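Local coordinates for monopolin complex subunit CSM1 (Candida glabrata, PDB 6MJC), which is a subunit of the monopolin complex that binds a peptide of the kinetochore protein Dsn1, consistent with a role in recruiting monopolin to kinetochores, at residues K84-P87 with D88-E92. Residues are numbered along the deposited sequence; the frame is centred on the assembly and turned at random.
Sequences KKLP and DYLFE
A short 3-10 segment, Asp88 to Leu90, follows the end of helix 76-85 and leads toward strand 94-96, and Pro87 at its start packs against Tyr89 and Leu90. It opens with a hydrogen bond from Leu90 N to Pro87 O (3.0 Å); Phe91 N to Asp88 O and Glu92 N to Tyr89 O continue the same i to i+3 pattern. Tyr89 takes chi1 55°, with CG between its backbone N and carbonyl carbon, which folds the phenol back over the proline. Pro87 CB makes a CH-pi contact, 3.8 Å from the Tyr89 ring centroid and 23° off the normal, while Pro87 CG reaches Tyr89 CZ at 3.4 Å. On the buried side, Leu90 CD1 meets Pro87 CD at 3.9 Å and Leu86 CD1 at 4.0 Å, the two leucines crossing at about a right angle. The Phe91 side chain packs on Leu79 and Leu82 of helix 76-85, and its CE2 lies 3.7 Å from Leu86 CB. Leu86 and Leu90 thus form the buried apolar side, while Tyr89, with Pro87 over one face, packs on a basic residue of the bound peptide, and Glu92, just after the 3-10 segment, forms a salt bridge with the peptide.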
loop_
_atom_site.group_PDB
_atom_site.type_symbol
_atom_site.label_atom_id
_atom_site.label_comp_id
_atom_site.label_asym_id
_atom_site.label_seq_id
_atom_site.Cartn_x
_atom_site.Cartn_y
_atom_site.Cartn_z
ATOM N N LYS A 84 17.969 -4.747 1.140
ATOM C CA LYS A 84 18.663 -5.693 0.276
ATOM C C LYS A 84 17.681 -6.429 -0.611
ATOM O O LYS A 84 17.997 -6.766 -1.755
ATOM C CB LYS A 84 19.430 -6.727 1.094
ATOM C CG LYS A 84 20.598 -6.243 1.897
ATOM C CD LYS A 84 21.249 -7.443 2.651
ATOM C CE LYS A 84 21.985 -7.003 3.912
ATOM N NZ LYS A 84 22.460 -8.158 4.734
ATOM N N LYS A 85 16.482 -6.685 -0.098
ATOM C CA LYS A 85 15.581 -7.634 -0.737
ATOM C C LYS A 85 14.628 -6.932 -1.681
ATOM O O LYS A 85 14.271 -7.490 -2.724
ATOM C CB LYS A 85 14.770 -8.415 0.313
ATOM C CG LYS A 85 15.613 -9.318 1.205
ATOM C CD LYS A 85 14.820 -10.473 1.833
ATOM C CE LYS A 85 14.140 -10.085 3.128
ATOM N NZ LYS A 85 13.512 -11.262 3.794
ATOM N N LEU A 86 14.187 -5.665 -1.313
ATOM C CA LEU A 86 13.164 -5.065 -2.143
ATOM C C LEU A 86 13.748 -4.013 -3.084
ATOM O O LEU A 86 14.761 -3.376 -2.778
ATOM C CB LEU A 86 12.077 -4.385 -1.304
ATOM C CG LEU A 86 11.521 -5.083 -0.063
ATOM C CD1 LEU A 86 10.265 -4.271 0.377
ATOM C CD2 LEU A 86 11.222 -6.491 -0.107
ATOM N N PRO A 87 13.050 -3.751 -4.188
ATOM C CA PRO A 87 13.496 -2.705 -5.104
ATOM C C PRO A 87 13.362 -1.319 -4.482
ATOM O O PRO A 87 12.540 -1.078 -3.598
ATOM C CB PRO A 87 12.591 -2.875 -6.333
ATOM C CG PRO A 87 11.448 -3.735 -5.884
ATOM C CD PRO A 87 11.919 -4.539 -4.722
ATOM N N ASP A 88 14.234 -0.412 -4.930
ATOM C CA ASP A 88 14.256 0.954 -4.370
ATOM C C ASP A 88 12.873 1.601 -4.354
ATOM O O ASP A 88 12.532 2.374 -3.440
ATOM C CB ASP A 88 15.184 1.865 -5.191
ATOM C CG ASP A 88 16.657 1.535 -5.036
ATOM O OD1 ASP A 88 16.983 0.689 -4.184
ATOM O OD2 ASP A 88 17.490 2.131 -5.767
ATOM N N TYR A 89 12.062 1.337 -5.379
ATOM C CA TYR A 89 10.794 2.068 -5.444
ATOM C C TYR A 89 9.816 1.684 -4.356
ATOM O O TYR A 89 8.882 2.465 -4.075
ATOM C CB TYR A 89 10.159 1.898 -6.809
ATOM C CG TYR A 89 9.946 0.496 -7.272
ATOM C CD1 TYR A 89 8.933 -0.287 -6.754
ATOM C CD2 TYR A 89 10.745 -0.040 -8.264
ATOM C CE1 TYR A 89 8.737 -1.603 -7.199
ATOM C CE2 TYR A 89 10.526 -1.343 -8.744
ATOM C CZ TYR A 89 9.543 -2.110 -8.199
ATOM O OH TYR A 89 9.387 -3.392 -8.663
ATOM N N LEU A 90 10.017 0.540 -3.713
ATOM C CA LEU A 90 9.128 0.190 -2.624
ATOM C C LEU A 90 9.472 0.895 -1.312
ATOM O O LEU A 90 8.822 0.626 -0.303
ATOM C CB LEU A 90 9.112 -1.325 -2.418
ATOM C CG LEU A 90 8.460 -2.163 -3.522
ATOM C CD1 LEU A 90 8.473 -3.620 -3.158
ATOM C CD2 LEU A 90 7.023 -1.660 -3.748
ATOM N N PHE A 91 10.450 1.779 -1.299
ATOM C CA PHE A 91 10.750 2.649 -0.162
ATOM C C PHE A 91 10.316 4.089 -0.460
ATOM O O PHE A 91 10.720 5.033 0.239
ATOM C CB PHE A 91 12.248 2.513 0.180
ATOM C CG PHE A 91 12.605 1.099 0.577
ATOM C CD1 PHE A 91 12.307 0.620 1.855
ATOM C CD2 PHE A 91 13.120 0.193 -0.367
ATOM C CE1 PHE A 91 12.539 -0.716 2.197
ATOM C CE2 PHE A 91 13.376 -1.105 -0.033
ATOM C CZ PHE A 91 13.074 -1.591 1.242
ATOM N N GLU A 92 9.492 4.286 -1.483
ATOM C CA GLU A 92 8.883 5.591 -1.697
ATOM C C GLU A 92 7.381 5.507 -1.894
ATOM O O GLU A 92 6.808 4.445 -2.184
ATOM C CB GLU A 92 9.474 6.302 -2.919
ATOM C CG GLU A 92 9.761 5.413 -4.057
ATOM C CD GLU A 92 10.535 6.133 -5.138
ATOM O OE1 GLU A 92 10.321 7.354 -5.305
ATOM O OE2 GLU A 92 11.360 5.483 -5.809
#